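Local coordinates for Non-structural polyprotein (Sindbis virus, PDB 4GUA) that probably processes the viral non-structural polyprotein through its nsP2 protease, here in a P23 precursor fragment that also carries a macro domain and a zinc-binding domain, at residues A[287-292]-A[311-316]; A[78-83]-A[92-97]. All blocks are in the same frame, centred on the assembly; numbering follows the deposited sequence.

Interaction 1: residues A[287-292]-A[311-316]; sequences KFVRVS and QLDNSR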
loop_
_atom_site.group_PDB
_atom_site.type_symbol
_atom_site.label_atom_id
_atom_site.label_comp_id
_atom_site.label_asym_id
_atom_site.label_seq_id
_atom_site.Cartn_x
_atom_site.Cartn_y
_atom_site.Cartn_z
ATOM N N LYS A 287 1.983 10.201 -5.848
ATOM C CA LYS A 287 2.391 11.241 -6.793
ATOM C C LYS A 287 2.326 10.830 -8.268
ATOM O O LYS A 287 2.546 11.665 -9.150
ATOM C CB LYS A 287 3.817 11.697 -6.479
ATOM C CG LYS A 287 3.987 12.285 -5.098
ATOM C CD LYS A 287 5.420 12.706 -4.835
ATOM C CE LYS A 287 5.587 13.229 -3.412
ATOM N NZ LYS A 287 4.672 14.358 -3.106
ATOM N N PHE A 288 2.034 9.559 -8.538
ATOM C CA PHE A 288 2.074 9.033 -9.909
ATOM C C PHE A 288 0.758 8.403 -10.324
ATOM O O PHE A 288 -0.010 7.933 -9.487
ATOM C CB PHE A 288 3.192 8.000 -10.059
ATOM C CG PHE A 288 4.571 8.570 -9.913
ATOM C CD1 PHE A 288 5.118 8.787 -8.657
ATOM C CD2 PHE A 288 5.325 8.874 -11.033
ATOM C CE1 PHE A 288 6.391 9.312 -8.519
ATOM C CE2 PHE A 288 6.599 9.397 -10.905
ATOM C CZ PHE A 288 7.134 9.618 -9.647
ATOM N N VAL A 289 0.513 8.388 -11.630
ATOM C CA VAL A 289 -0.706 7.810 -12.186
ATOM C C VAL A 289 -0.721 6.296 -11.984
ATOM O O VAL A 289 -1.729 5.723 -11.567
ATOM C CB VAL A 289 -0.821 8.108 -13.697
ATOM C CG1 VAL A 289 -2.096 7.521 -14.257
ATOM C CG2 VAL A 289 -0.795 9.602 -13.947
ATOM N N ARG A 290 0.413 5.661 -12.273
ATOM C CA ARG A 290 0.570 4.217 -12.124
ATOM C C ARG A 290 1.847 3.885 -11.372
ATOM O O ARG A 290 2.808 4.657 -11.376
ATOM C CB ARG A 290 0.680 3.531 -13.481
ATOM C CG ARG A 290 -0.570 3.443 -14.314
ATOM C CD ARG A 290 -0.223 2.655 -15.561
ATOM N NE ARG A 290 -1.324 2.523 -16.504
ATOM C CZ ARG A 290 -2.177 1.510 -16.532
ATOM N NH1 ARG A 290 -2.087 0.521 -15.650
ATOM N NH2 ARG A 290 -3.134 1.494 -17.450
ATOM N N VAL A 291 1.858 2.727 -10.727
ATOM C CA VAL A 291 3.099 2.168 -10.225
ATOM C C VAL A 291 3.041 0.647 -10.312
ATOM O O VAL A 291 2.039 0.028 -9.949
ATOM C CB VAL A 291 3.416 2.641 -8.783
ATOM C CG1 VAL A 291 2.225 2.442 -7.874
ATOM C CG2 VAL A 291 4.636 1.914 -8.239
ATOM N N SER A 292 4.132 0.062 -10.800
ATOM C CA SER A 292 4.266 -1.376 -10.963
ATOM C C SER A 292 5.657 -1.769 -10.490
ATOM O O SER A 292 6.329 -0.982 -9.825
ATOM C CB SER A 292 4.069 -1.785 -12.420
ATOM O OG SER A 292 3.892 -3.191 -12.530
ATOM N N GLN A 311 4.478 8.500 -14.915
ATOM C CA GLN A 311 3.731 9.745 -15.086
ATOM C C GLN A 311 3.505 10.553 -13.813
ATOM O O GLN A 311 2.427 10.491 -13.212
ATOM C CB GLN A 311 2.389 9.478 -15.755
ATOM C CG GLN A 311 2.492 8.979 -17.171
ATOM C CD GLN A 311 1.126 8.776 -17.784
ATOM O OE1 GLN A 311 0.730 9.499 -18.693
ATOM N NE2 GLN A 311 0.388 7.790 -17.275
ATOM N N LEU A 312 4.532 11.290 -13.392
ATOM C CA LEU A 312 4.440 12.102 -12.182
ATOM C C LEU A 312 3.610 13.349 -12.423
ATOM O O LEU A 312 3.987 14.197 -13.223
ATOM C CB LEU A 312 5.847 12.569 -11.800
ATOM C CG LEU A 312 5.964 13.734 -10.810
ATOM C CD1 LEU A 312 5.714 13.253 -9.398
ATOM C CD2 LEU A 312 7.328 14.387 -10.918
ATOM N N ASP A 313 2.457 13.437 -11.761
ATOM C CA ASP A 313 1.740 14.703 -11.609
ATOM C C ASP A 313 1.821 15.284 -10.186
ATOM O O ASP A 313 1.298 16.371 -9.915
ATOM C CB ASP A 313 0.289 14.561 -12.065
ATOM C CG ASP A 313 -0.471 13.520 -11.277
ATOM O OD1 ASP A 313 0.015 13.112 -10.200
ATOM O OD2 ASP A 313 -1.555 13.098 -11.737
ATOM N N ASN A 314 2.459 14.547 -9.279
ATOM C CA ASN A 314 2.547 14.938 -7.869
ATOM C C ASN A 314 1.191 15.336 -7.278
ATOM O O ASN A 314 1.042 16.387 -6.653
ATOM C CB ASN A 314 3.543 16.088 -7.684
ATOM C CG ASN A 314 3.848 16.365 -6.223
ATOM O OD1 ASN A 314 3.861 15.457 -5.393
ATOM N ND2 ASN A 314 4.072 17.629 -5.899
ATOM N N SER A 315 0.208 14.466 -7.451
ATOM C CA SER A 315 -1.138 14.730 -6.974
ATOM C C SER A 315 -1.170 14.691 -5.448
ATOM O O SER A 315 -0.354 14.038 -4.794
ATOM C CB SER A 315 -2.122 13.704 -7.542
ATOM O OG SER A 315 -3.429 13.900 -7.023
ATOM N N ARG A 316 -2.132 15.421 -4.906
ATOM C CA ARG A 316 -2.360 15.531 -3.476
ATOM C C ARG A 316 -3.384 14.479 -3.038
ATOM O O ARG A 316 -3.109 13.612 -2.200
ATOM C CB ARG A 316 -2.826 16.944 -3.078
ATOM C CG ARG A 316 -3.743 17.723 -4.054
ATOM C CD ARG A 316 -3.152 18.096 -5.419
ATOM N NE ARG A 316 -4.189 18.462 -6.383
ATOM C CZ ARG A 316 -5.096 17.634 -6.883
ATOM N NH1 ARG A 316 -5.120 16.369 -6.534
ATOM N NH2 ARG A 316 -5.991 18.075 -7.750
#
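Phe288 and Leu312 meet as a non-hydrogen-bonded antiparallel pair where the hairpin of strands 288-294 and 305-312 opens. The hairpin ends the mixed sheet in the 3-2-1-4-5-7-6 strand order characteristic of the Rossmann-like methyltransferase fold. On the face bearing this pair the packing is dense. Leu312 CD1 sits over the Phe288 ring as a CH-pi contact, 4.2 Å from the ring centroid, displaced toward the rim, while Leu312 CB packs on Phe288 CE2 at 3.4 Å. Leu256 of helix 237-257 and Leu259 close over both residues, and Phe309 brings a second ring against Phe288.

The other side is looser and partly exposed. There Val289 CG2 rests on Gln311 CB at 3.7 Å, with helix 488-502 alongside through Lys501 and Glu502. One backbone bond, Val289 N to Gln311 O at 3.3 Å, ties in Val289, which with Arg290 faces Arg310 in a classic beta bulge.

Past the pair the regular strand pairing ends while the backbones stay close, and polar contacts take over. Lys287 O accepts Asn314 N at 2.9 Å and, weakly, Asp313 N; the Asp313 carboxylate instead pairs with Arg318. The Lys287 side chain runs beside that of Asn314, and its bend at chi4 (-57°) sets NZ to donate to OD1 in the amide carbonyl plane at 2.7 Å; NZ also reaches Glu513 O.

Interaction 2: residues A[78-83]-A[92-97]; sequences IPLTYH and AHWDNS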
loop_
_atom_site.group_PDB
_atom_site.type_symbol
_atom_site.label_atom_id
_atom_site.label_comp_id
_atom_site.label_asym_id
_atom_site.label_seq_id
_atom_site.Cartn_x
_atom_site.Cartn_y
_atom_site.Cartn_z
ATOM N N ILE A 78 7.765 11.072 26.105
ATOM C CA ILE A 78 8.876 11.857 25.632
ATOM C C ILE A 78 8.657 12.196 24.176
ATOM O O ILE A 78 8.466 11.310 23.349
ATOM C CB ILE A 78 10.164 11.065 25.785
ATOM C CG1 ILE A 78 10.281 10.581 27.235
ATOM C CG2 ILE A 78 11.355 11.903 25.350
ATOM C CD1 ILE A 78 11.366 9.562 27.450
ATOM N N PRO A 79 8.683 13.487 23.851
ATOM C CA PRO A 79 8.518 13.870 22.450
ATOM C C PRO A 79 9.707 13.448 21.603
ATOM O O PRO A 79 10.848 13.453 22.062
ATOM C CB PRO A 79 8.395 15.398 22.516
ATOM C CG PRO A 79 9.014 15.772 23.778
ATOM C CD PRO A 79 8.775 14.656 24.734
ATOM N N LEU A 80 9.416 13.010 20.387
ATOM C CA LEU A 80 10.446 12.767 19.401
ATOM C C LEU A 80 10.195 13.739 18.273
ATOM O O LEU A 80 9.254 13.573 17.498
ATOM C CB LEU A 80 10.387 11.333 18.893
ATOM C CG LEU A 80 11.500 10.946 17.919
ATOM C CD1 LEU A 80 12.880 11.190 18.536
ATOM C CD2 LEU A 80 11.332 9.488 17.490
ATOM N N THR A 81 11.077 14.726 18.161
ATOM C CA THR A 81 10.820 15.905 17.352
ATOM C C THR A 81 11.878 16.101 16.278
ATOM O O THR A 81 13.087 16.171 16.560
ATOM C CB THR A 81 10.771 17.166 18.230
ATOM O OG1 THR A 81 9.785 16.996 19.254
ATOM C CG2 THR A 81 10.435 18.387 17.398
ATOM N N TYR A 82 11.394 16.200 15.046
ATOM C CA TYR A 82 12.238 16.463 13.899
ATOM C C TYR A 82 12.215 17.952 13.625
ATOM O O TYR A 82 11.145 18.554 13.556
ATOM C CB TYR A 82 11.700 15.722 12.681
ATOM C CG TYR A 82 12.515 15.920 11.423
ATOM C CD1 TYR A 82 13.778 15.349 11.284
ATOM C CD2 TYR A 82 12.028 16.704 10.378
ATOM C CE1 TYR A 82 14.524 15.537 10.134
ATOM C CE2 TYR A 82 12.770 16.899 9.223
ATOM C CZ TYR A 82 14.018 16.313 9.105
ATOM O OH TYR A 82 14.755 16.501 7.956
ATOM N N HIS A 83 13.393 18.539 13.452
ATOM C CA HIS A 83 13.506 19.950 13.109
ATOM C C HIS A 83 14.115 20.158 11.735
ATOM O O HIS A 83 15.285 19.853 11.531
ATOM C CB HIS A 83 14.348 20.693 14.141
ATOM C CG HIS A 83 13.756 20.692 15.512
ATOM N ND1 HIS A 83 12.806 21.608 15.907
ATOM C CD2 HIS A 83 13.991 19.903 16.587
ATOM C CE1 HIS A 83 12.469 21.374 17.163
ATOM N NE2 HIS A 83 13.174 20.345 17.598
ATOM N N ALA A 92 18.872 19.735 9.400
ATOM C CA ALA A 92 17.790 19.110 10.146
ATOM C C ALA A 92 18.362 18.326 11.315
ATOM O O ALA A 92 19.472 17.809 11.256
ATOM C CB ALA A 92 16.952 18.211 9.250
ATOM N N HIS A 93 17.587 18.257 12.384
ATOM C CA HIS A 93 18.071 17.725 13.639
ATOM C C HIS A 93 16.961 16.982 14.398
ATOM O O HIS A 93 15.796 17.384 14.347
ATOM C CB HIS A 93 18.644 18.897 14.447
ATOM C CG HIS A 93 19.083 18.542 15.829
ATOM N ND1 HIS A 93 20.251 17.859 16.090
ATOM C CD2 HIS A 93 18.516 18.791 17.031
ATOM C CE1 HIS A 93 20.381 17.692 17.394
ATOM N NE2 HIS A 93 19.340 18.248 17.988
ATOM N N TRP A 94 17.315 15.895 15.083
ATOM C CA TRP A 94 16.365 15.198 15.942
ATOM C C TRP A 94 16.684 15.459 17.396
ATOM O O TRP A 94 17.831 15.326 17.821
ATOM C CB TRP A 94 16.421 13.687 15.735
ATOM C CG TRP A 94 15.820 13.169 14.465
ATOM C CD1 TRP A 94 16.467 12.929 13.294
ATOM C CD2 TRP A 94 14.451 12.804 14.247
ATOM N NE1 TRP A 94 15.592 12.434 12.358
ATOM C CE2 TRP A 94 14.346 12.352 12.916
ATOM C CE3 TRP A 94 13.305 12.814 15.046
ATOM C CZ2 TRP A 94 13.143 11.919 12.365
ATOM C CZ3 TRP A 94 12.105 12.383 14.495
ATOM C CH2 TRP A 94 12.035 11.942 13.167
ATOM N N ASP A 95 15.659 15.782 18.173
ATOM C CA ASP A 95 15.822 15.862 19.616
ATOM C C ASP A 95 14.510 15.625 20.360
ATOM O O ASP A 95 13.500 15.256 19.773
ATOM C CB ASP A 95 16.457 17.194 20.027
ATOM C CG ASP A 95 15.569 18.393 19.735
ATOM O OD1 ASP A 95 14.346 18.214 19.569
ATOM O OD2 ASP A 95 16.095 19.528 19.700
ATOM N N ASN A 96 14.561 15.821 21.669
ATOM C CA ASN A 96 13.431 15.603 22.558
ATOM C C ASN A 96 12.622 16.865 22.908
ATOM O O ASN A 96 11.814 16.851 23.833
ATOM C CB ASN A 96 13.900 14.850 23.800
ATOM C CG ASN A 96 14.561 13.529 23.450
ATOM O OD1 ASN A 96 15.731 13.299 23.762
ATOM N ND2 ASN A 96 13.819 12.666 22.766
ATOM N N SER A 97 12.884 17.973 22.218
ATOM C CA SER A 97 12.148 19.215 22.463
ATOM C C SER A 97 10.639 18.993 22.317
ATOM O O SER A 97 10.206 18.022 21.702
ATOM C CB SER A 97 12.606 20.315 21.501
ATOM O OG SER A 97 11.830 20.338 20.314
#
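Tyr82 lies against Trp94 and Ala92 along nearly its whole length. Its CB stands over the six-membered ring of Trp94, 3.8 Å from the centroid and 12° off the ring normal, a well-centred CH-pi contact. CG, anti to the backbone N (chi1 -180°), borders Trp94 CZ2 more loosely. CD1 lies over the same face on the CE2 side, offset toward the rim, 3.5 Å from Trp94 CE2 and almost as close to NE1. CE1 passes from the indole to Ala92 CB, CZ stays on that methyl at 3.5 Å, and OH at the tip still borders it. The two aromatic planes are oblique to one another. Leu80 CG packs obliquely on Trp94 CZ3, and helix 52-64 meets the indole through Ala52 and Ile53.

This is a beta hairpin in the region assigned to peptidase family C9, with strand 78-83 central in a three-stranded antiparallel sheet between 93-95 and 102-103. Thr81 with Asp95 and His83 with His93 form its hydrogen-bonded pairs, and their side chains share the face turned away from the indole. There the His83 ring presents NE2 edge-on to two oxygens: Ser97 OG at 3.0 Å and, by a weak bond, Asp95 OD1. The same OD1 closes an Asx turn by accepting Ser97 N at 3.0 Å from above the carboxylate plane. Thr81 OG1 donates to Ser97 O at 2.7 Å. Asn96 ND2 gives a nearly straight bond to Pro79 O, at 3.2 Å, and also bonds to Ala20 O of helix 16-27.

Both contacts join the two strands of an antiparallel hairpin, yet their settings differ. Interaction 1 is mostly buried, its centre about 14 Å from the centre of the chain, and lies at the edge of the seven-stranded sheet; interaction 2 is a surface contact whose centre is about 28 Å from the chain centre, in the small sheet of the peptidase region. The first has a single bridge pair and depends on apolar packing plus polar bonds where the strand pairing ends. The second has three successive pairs, an aromatic face and a polar face. They share no elements: interaction 2 closes earlier in the chain, and their nearest atoms remain about 15 Å apart.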